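Alpha-fucosidase (Bifidobacterium bifidum, PDB 2EAB) probably hydrolyses alpha-1,2-linked L-fucose from glycans, this calcium-binding chain being the family 95 glycoside hydrolase catalytic part of a longer protein. Local coordinates at residues N91-L105 with G455-T467. Sequence-based numbering, arbitrary orientation.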
ATOM      1  N   ASN A  91     -11.802 -10.113  22.147  1.00  6.50           N
ATOM      2  CA  ASN A  91     -12.851  -9.185  21.746  1.00  6.80           C
ATOM      3  C   ASN A  91     -12.251  -8.003  20.981  1.00  6.63           C
ATOM      4  O   ASN A  91     -12.624  -6.849  21.199  1.00  7.10           O
ATOM      5  CB  ASN A  91     -13.634  -8.715  22.982  1.00  7.32           C
ATOM      6  CG  ASN A  91     -14.892  -7.929  22.634  1.00  7.52           C
ATOM      7  OD1 ASN A  91     -15.550  -8.182  21.620  1.00  8.52           O
ATOM      8  ND2 ASN A  91     -15.241  -6.975  23.493  1.00  8.88           N
ATOM      9  N   GLY A  92     -11.303  -8.308  20.095  1.00  6.41           N
ATOM     10  CA  GLY A  92     -10.704  -7.300  19.219  1.00  5.98           C
ATOM     11  C   GLY A  92      -9.914  -6.216  19.924  1.00  5.98           C
ATOM     12  O   GLY A  92      -9.638  -5.171  19.326  1.00  6.35           O
ATOM     13  N   GLY A  93      -9.557  -6.465  21.184  1.00  5.68           N
ATOM     14  CA  GLY A  93      -8.822  -5.500  21.991  1.00  5.85           C
ATOM     15  C   GLY A  93      -9.681  -4.490  22.730  1.00  5.90           C
ATOM     16  O   GLY A  93      -9.158  -3.660  23.482  1.00  6.13           O
ATOM     17  N   ASN A  94     -10.995  -4.528  22.525  1.00  5.71           N
ATOM     18  CA  ASN A  94     -11.857  -3.503  23.101  1.00  5.95           C
ATOM     19  C   ASN A  94     -11.902  -3.544  24.616  1.00  6.26           C
ATOM     20  O   ASN A  94     -12.030  -4.610  25.208  1.00  6.88           O
ATOM     21  CB  ASN A  94     -13.259  -3.611  22.524  1.00  6.28           C
ATOM     22  CG  ASN A  94     -13.274  -3.361  21.039  1.00  6.04           C
ATOM     23  OD1 ASN A  94     -12.950  -2.265  20.580  1.00  6.65           O
ATOM     24  ND2 ASN A  94     -13.629  -4.382  20.273  1.00  6.32           N
ATOM     25  N   ASN A  95     -11.775  -2.375  25.235  1.00  6.43           N
ATOM     26  CA  ASN A  95     -11.796  -2.265  26.683  1.00  7.03           C
ATOM     27  C   ASN A  95     -13.015  -1.471  27.140  1.00  7.19           C
ATOM     28  O   ASN A  95     -13.055  -0.243  27.026  1.00  7.18           O
ATOM     29  CB  ASN A  95     -10.502  -1.631  27.190  1.00  7.41           C
ATOM     30  CG  ASN A  95     -10.363  -1.730  28.697  1.00  7.37           C
ATOM     31  OD1 ASN A  95     -11.343  -1.578  29.429  1.00  8.60           O
ATOM     32  ND2 ASN A  95      -9.146  -1.966  29.170  1.00  8.14           N
ATOM     33  N   GLU A  96     -14.010  -2.187  27.656  1.00  7.76           N
ATOM     34  CA  GLU A  96     -15.253  -1.562  28.095  1.00  8.76           C
ATOM     35  C   GLU A  96     -15.062  -0.579  29.243  1.00  8.63           C
ATOM     36  O   GLU A  96     -15.776   0.416  29.326  1.00  8.69           O
ATOM     37  CB  GLU A  96     -16.279  -2.630  28.462  1.00  9.36           C
ATOM     38  CG  GLU A  96     -16.626  -3.541  27.290  1.00 12.85           C
ATOM     39  CD  GLU A  96     -17.924  -4.291  27.471  1.00 17.18           C
ATOM     40  OE1 GLU A  96     -18.260  -4.662  28.618  1.00 19.85           O
ATOM     41  OE2 GLU A  96     -18.606  -4.519  26.447  1.00 19.29           O
ATOM     42  N   THR A  97     -14.104  -0.858  30.124  1.00  8.75           N
ATOM     43  CA  THR A  97     -13.840   0.027  31.254  1.00  9.71           C
ATOM     44  C   THR A  97     -13.289   1.379  30.786  1.00  9.25           C
ATOM     45  O   THR A  97     -13.558   2.418  31.396  1.00 10.16           O
ATOM     46  CB  THR A  97     -12.892  -0.638  32.272  1.00  9.93           C
ATOM     47  OG1 THR A  97     -13.447  -1.891  32.683  1.00 12.32           O
ATOM     48  CG2 THR A  97     -12.703   0.240  33.500  1.00 12.06           C
ATOM     49  N   LYS A  98     -12.528   1.356  29.698  1.00  8.65           N
ATOM     50  CA  LYS A  98     -11.979   2.575  29.114  1.00  8.41           C
ATOM     51  C   LYS A  98     -13.044   3.348  28.331  1.00  8.20           C
ATOM     52  O   LYS A  98     -13.203   4.555  28.513  1.00  8.45           O
ATOM     53  CB  LYS A  98     -10.790   2.242  28.208  1.00  8.26           C
ATOM     54  CG  LYS A  98      -9.605   1.572  28.910  1.00  7.73           C
ATOM     55  CD  LYS A  98      -8.870   2.522  29.842  1.00  8.69           C
ATOM     56  CE  LYS A  98      -7.742   1.815  30.568  1.00  8.81           C
ATOM     57  NZ  LYS A  98      -6.987   2.773  31.417  1.00  8.75           N
ATOM     58  N   GLY A  99     -13.774   2.651  27.462  1.00  8.12           N
ATOM     59  CA  GLY A  99     -14.723   3.308  26.567  1.00  8.22           C
ATOM     60  C   GLY A  99     -16.004   3.783  27.229  1.00  8.31           C
ATOM     61  O   GLY A  99     -16.524   4.849  26.888  1.00  8.40           O
ATOM     62  N   GLN A 100     -16.528   2.976  28.153  1.00  8.87           N
ATOM     63  CA  GLN A 100     -17.760   3.305  28.882  1.00  9.52           C
ATOM     64  C   GLN A 100     -18.924   3.635  27.939  1.00  9.26           C
ATOM     65  O   GLN A 100     -19.675   4.595  28.168  1.00  9.11           O
ATOM     66  CB  GLN A 100     -17.515   4.456  29.870  1.00  9.91           C
ATOM     67  CG  GLN A 100     -16.510   4.150  30.974  1.00 12.89           C
ATOM     68  CD  GLN A 100     -17.073   3.239  32.047  1.00 15.92           C
ATOM     69  OE1 GLN A 100     -18.280   3.226  32.301  1.00 18.79           O
ATOM     70  NE2 GLN A 100     -16.198   2.474  32.687  1.00 16.47           N
ATOM     71  N   ASN A 101     -19.058   2.836  26.879  1.00  9.32           N
ATOM     72  CA  ASN A 101     -20.113   3.017  25.877  1.00  9.70           C
ATOM     73  C   ASN A 101     -20.210   4.455  25.362  1.00  8.99           C
ATOM     74  O   ASN A 101     -21.303   5.011  25.201  1.00  9.34           O
ATOM     75  CB  ASN A 101     -21.460   2.503  26.406  1.00 10.58           C
ATOM     76  CG  ASN A 101     -21.476   0.992  26.592  1.00 13.30           C
ATOM     77  OD1 ASN A 101     -22.052   0.483  27.556  1.00 17.42           O
ATOM     78  ND2 ASN A 101     -20.829   0.268  25.677  1.00 15.23           N
ATOM     79  N   GLY A 102     -19.048   5.055  25.117  1.00  8.53           N
ATOM     80  CA  GLY A 102     -18.968   6.405  24.580  1.00  8.45           C
ATOM     81  C   GLY A 102     -18.865   7.527  25.593  1.00  8.38           C
ATOM     82  O   GLY A 102     -18.607   8.665  25.208  1.00  8.25           O
ATOM     83  N   ALA A 103     -19.061   7.219  26.875  1.00  8.43           N
ATOM     84  CA  ALA A 103     -19.107   8.262  27.905  1.00  8.70           C
ATOM     85  C   ALA A 103     -17.766   8.968  28.109  1.00  8.49           C
ATOM     86  O   ALA A 103     -17.729  10.165  28.393  1.00  8.80           O
ATOM     87  CB  ALA A 103     -19.627   7.707  29.224  1.00  9.28           C
ATOM     88  N   THR A 104     -16.670   8.230  27.964  1.00  8.03           N
ATOM     89  CA  THR A 104     -15.337   8.804  28.141  1.00  8.11           C
ATOM     90  C   THR A 104     -15.068   9.863  27.079  1.00  7.72           C
ATOM     91  O   THR A 104     -14.693  10.997  27.398  1.00  7.78           O
ATOM     92  CB  THR A 104     -14.263   7.702  28.131  1.00  8.11           C
ATOM     93  OG1 THR A 104     -14.581   6.753  29.154  1.00  8.66           O
ATOM     94  CG2 THR A 104     -12.872   8.279  28.384  1.00  8.54           C
ATOM     95  N   LEU A 105     -15.292   9.485  25.824  1.00  7.81           N
ATOM     96  CA  LEU A 105     -15.154  10.386  24.693  1.00  8.15           C
ATOM     97  C   LEU A 105     -16.095  11.589  24.815  1.00  8.24           C
ATOM     98  O   LEU A 105     -15.686  12.729  24.602  1.00  8.04           O
ATOM     99  CB  LEU A 105     -15.420   9.617  23.395  1.00  8.10           C
ATOM    100  CG  LEU A 105     -15.366  10.390  22.077  1.00  8.59           C
ATOM    101  CD1 LEU A 105     -14.017  11.066  21.884  1.00  9.93           C
ATOM    102  CD2 LEU A 105     -15.663   9.448  20.922  1.00  9.17           C
ATOM    103  N   GLY A 455     -15.567  -3.689  13.948  1.00  5.36           N
ATOM    104  CA  GLY A 455     -15.560  -2.250  14.179  1.00  6.01           C
ATOM    105  C   GLY A 455     -16.838  -1.717  14.796  1.00  5.29           C
ATOM    106  O   GLY A 455     -16.818  -0.676  15.452  1.00  5.60           O
ATOM    107  N   ARG A 456     -17.952  -2.418  14.596  1.00  5.82           N
ATOM    108  CA  ARG A 456     -19.206  -2.045  15.249  1.00  6.17           C
ATOM    109  C   ARG A 456     -19.118  -2.254  16.763  1.00  6.01           C
ATOM    110  O   ARG A 456     -19.742  -1.521  17.530  1.00  6.42           O
ATOM    111  CB  ARG A 456     -20.387  -2.814  14.651  1.00  6.27           C
ATOM    112  CG  ARG A 456     -20.838  -2.271  13.306  1.00  6.79           C
ATOM    113  CD  ARG A 456     -21.808  -3.211  12.639  1.00  7.48           C
ATOM    114  NE  ARG A 456     -22.341  -2.672  11.394  1.00  6.41           N
ATOM    115  CZ  ARG A 456     -23.141  -3.349  10.575  1.00  6.73           C
ATOM    116  NH1 ARG A 456     -23.516  -4.589  10.868  1.00  7.84           N
ATOM    117  NH2 ARG A 456     -23.584  -2.777   9.466  1.00  7.54           N
ATOM    118  N   VAL A 457     -18.342  -3.249  17.192  1.00  6.03           N
ATOM    119  CA  VAL A 457     -18.085  -3.466  18.614  1.00  6.43           C
ATOM    120  C   VAL A 457     -17.295  -2.280  19.171  1.00  5.86           C
ATOM    121  O   VAL A 457     -17.657  -1.714  20.197  1.00  5.97           O
ATOM    122  CB  VAL A 457     -17.323  -4.790  18.878  1.00  6.42           C
ATOM    123  CG1 VAL A 457     -17.128  -5.017  20.369  1.00  7.43           C
ATOM    124  CG2 VAL A 457     -18.063  -5.973  18.267  1.00  7.97           C
ATOM    125  N   THR A 458     -16.233  -1.889  18.474  1.00  5.77           N
ATOM    126  CA  THR A 458     -15.418  -0.750  18.879  1.00  5.75           C
ATOM    127  C   THR A 458     -16.238   0.540  18.910  1.00  5.73           C
ATOM    128  O   THR A 458     -16.115   1.339  19.841  1.00  5.39           O
ATOM    129  CB  THR A 458     -14.214  -0.610  17.941  1.00  5.26           C
ATOM    130  OG1 THR A 458     -13.486  -1.843  17.950  1.00  6.19           O
ATOM    131  CG2 THR A 458     -13.290   0.502  18.386  1.00  6.04           C
ATOM    132  N   ALA A 459     -17.066   0.751  17.888  1.00  5.78           N
ATOM    133  CA  ALA A 459     -17.929   1.931  17.820  1.00  5.93           C
ATOM    134  C   ALA A 459     -18.879   2.007  19.010  1.00  6.10           C
ATOM    135  O   ALA A 459     -19.107   3.083  19.563  1.00  6.05           O
ATOM    136  CB  ALA A 459     -18.704   1.957  16.515  1.00  6.46           C
ATOM    137  N   LYS A 460     -19.412   0.862  19.421  1.00  6.39           N
ATOM    138  CA  LYS A 460     -20.286   0.820  20.585  1.00  7.56           C
ATOM    139  C   LYS A 460     -19.523   1.169  21.870  1.00  6.84           C
ATOM    140  O   LYS A 460     -19.962   2.011  22.653  1.00  7.19           O
ATOM    141  CB  LYS A 460     -20.951  -0.554  20.704  1.00  7.44           C
ATOM    142  CG  LYS A 460     -21.836  -0.681  21.938  1.00  9.81           C
ATOM    143  CD  LYS A 460     -22.555  -2.013  22.018  1.00 10.76           C
ATOM    144  CE  LYS A 460     -21.663  -3.106  22.562  1.00 16.40           C
ATOM    145  NZ  LYS A 460     -21.181  -2.833  23.953  1.00 19.01           N
ATOM    146  N   VAL A 461     -18.380   0.523  22.070  1.00  6.62           N
ATOM    147  CA  VAL A 461     -17.607   0.689  23.301  1.00  7.00           C
ATOM    148  C   VAL A 461     -17.058   2.101  23.473  1.00  6.75           C
ATOM    149  O   VAL A 461     -17.173   2.685  24.555  1.00  6.88           O
ATOM    150  CB  VAL A 461     -16.466  -0.352  23.381  1.00  7.25           C
ATOM    151  CG1 VAL A 461     -15.508  -0.044  24.534  1.00  7.43           C
ATOM    152  CG2 VAL A 461     -17.050  -1.751  23.516  1.00  7.80           C
ATOM    153  N   TYR A 462     -16.497   2.658  22.403  1.00  6.38           N
ATOM    154  CA  TYR A 462     -15.791   3.929  22.515  1.00  6.46           C
ATOM    155  C   TYR A 462     -16.603   5.145  22.100  1.00  6.52           C
ATOM    156  O   TYR A 462     -16.279   6.258  22.506  1.00  6.82           O
ATOM    157  CB  TYR A 462     -14.460   3.878  21.761  1.00  6.34           C
ATOM    158  CG  TYR A 462     -13.482   2.906  22.384  1.00  6.03           C
ATOM    159  CD1 TYR A 462     -12.654   3.294  23.445  1.00  6.01           C
ATOM    160  CD2 TYR A 462     -13.405   1.590  21.932  1.00  6.78           C
ATOM    161  CE1 TYR A 462     -11.762   2.391  24.025  1.00  6.26           C
ATOM    162  CE2 TYR A 462     -12.522   0.685  22.503  1.00  6.15           C
ATOM    163  CZ  TYR A 462     -11.706   1.093  23.547  1.00  5.90           C
ATOM    164  OH  TYR A 462     -10.835   0.180  24.095  1.00  6.19           O
ATOM    165  N   ALA A 463     -17.647   4.947  21.295  1.00  6.86           N
ATOM    166  CA  ALA A 463     -18.449   6.074  20.812  1.00  7.34           C
ATOM    167  C   ALA A 463     -19.948   5.957  21.088  1.00  7.78           C
ATOM    168  O   ALA A 463     -20.708   6.868  20.757  1.00  8.42           O
ATOM    169  CB  ALA A 463     -18.188   6.320  19.322  1.00  7.75           C
ATOM    170  N   GLY A 464     -20.378   4.852  21.685  1.00  7.75           N
ATOM    171  CA  GLY A 464     -21.786   4.671  22.025  1.00  8.05           C
ATOM    172  C   GLY A 464     -22.681   4.414  20.828  1.00  7.85           C
ATOM    173  O   GLY A 464     -23.894   4.629  20.902  1.00  8.61           O
ATOM    174  N   ALA A 465     -22.084   3.950  19.732  1.00  7.79           N
ATOM    175  CA  ALA A 465     -22.825   3.663  18.509  1.00  7.75           C
ATOM    176  C   ALA A 465     -23.095   2.165  18.438  1.00  7.69           C
ATOM    177  O   ALA A 465     -22.235   1.392  18.002  1.00  7.43           O
ATOM    178  CB  ALA A 465     -22.047   4.135  17.288  1.00  7.96           C
ATOM    179  N   GLU A 466     -24.280   1.759  18.895  1.00  8.37           N
ATOM    180  CA  GLU A 466     -24.641   0.345  18.922  1.00  9.70           C
ATOM    181  C   GLU A 466     -25.529  -0.027  17.746  1.00  8.85           C
ATOM    182  O   GLU A 466     -26.618   0.525  17.582  1.00  8.81           O
ATOM    183  CB  GLU A 466     -25.328  -0.059  20.238  1.00 10.15           C
ATOM    184  CG  GLU A 466     -25.836  -1.513  20.193  1.00 12.27           C
ATOM    185  CD  GLU A 466     -26.178  -2.111  21.544  1.00 13.11           C
ATOM    186  OE1 GLU A 466     -26.423  -1.353  22.504  1.00 16.99           O
ATOM    187  OE2 GLU A 466     -26.213  -3.359  21.634  1.00 17.03           O
ATOM    188  N   THR A 467     -25.049  -0.963  16.936  1.00  8.71           N
ATOM    189  CA  THR A 467     -25.859  -1.561  15.887  1.00  9.01           C
ATOM    190  C   THR A 467     -26.639  -2.736  16.468  1.00  9.75           C
ATOM    191  O   THR A 467     -26.052  -3.661  17.031  1.00  9.99           O
ATOM    192  CB  THR A 467     -24.984  -2.049  14.715  1.00  8.74           C
ATOM    193  OG1 THR A 467     -24.290  -0.935  14.146  1.00  7.75           O
ATOM    194  CG2 THR A 467     -25.833  -2.713  13.628  1.00  8.75           C
TER
HETATM  195  O   HOH W   1     -13.512  -5.250  17.525  1.00  6.24           O
HETATM  196  O   HOH W   2     -15.552   6.703  25.141  1.00  8.30           O
HETATM  197  O   HOH W   3     -18.900   9.200  22.523  1.00 36.14           O
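The C-terminal half of helix 452-463, in the family 95 catalytic region, is packed against a long excursion of the N-terminal region running through the short helix 96-99, and Y462 and N94 carry much of the grip. G99 CA approaches the Y462 ring obliquely, 3.7 Å from CD1, and the ring's hydroxyl accepts from N95 N (N-OH 3.0 Å, 157° at the hydrogen) while also bonding to T125 O. N94 OD1 sits at the edge of this ring, in its plane, and takes the T458 hydroxyl proton on a lone pair lying in the amide plane (OG1-OD1 2.7 Å). With CG anti to its carbonyl carbon (chi1 -63°), N94 turns its amide toward the helix, onto T458, and ND2 bonds weakly back to N91 O. V461 puts CG1 over one face of the neighbouring Y462 ring, toward its rim, and 3.5 Å from N95 O.

Farther along, backbone meets backbone: V461 O, near the helix end, accepts from G102 N at 3.1 Å, the donor standing above the carbonyl plane, and G102 CA makes a CA-H...O contact with Y462 O. A water joins Y462 O to G99 O and L105 N. The close approach at G99 and G102 depends on the absence of side chains there. Backbone and side-chain hydrogen bonds, together with this water, thus join the N-terminal region to the helix.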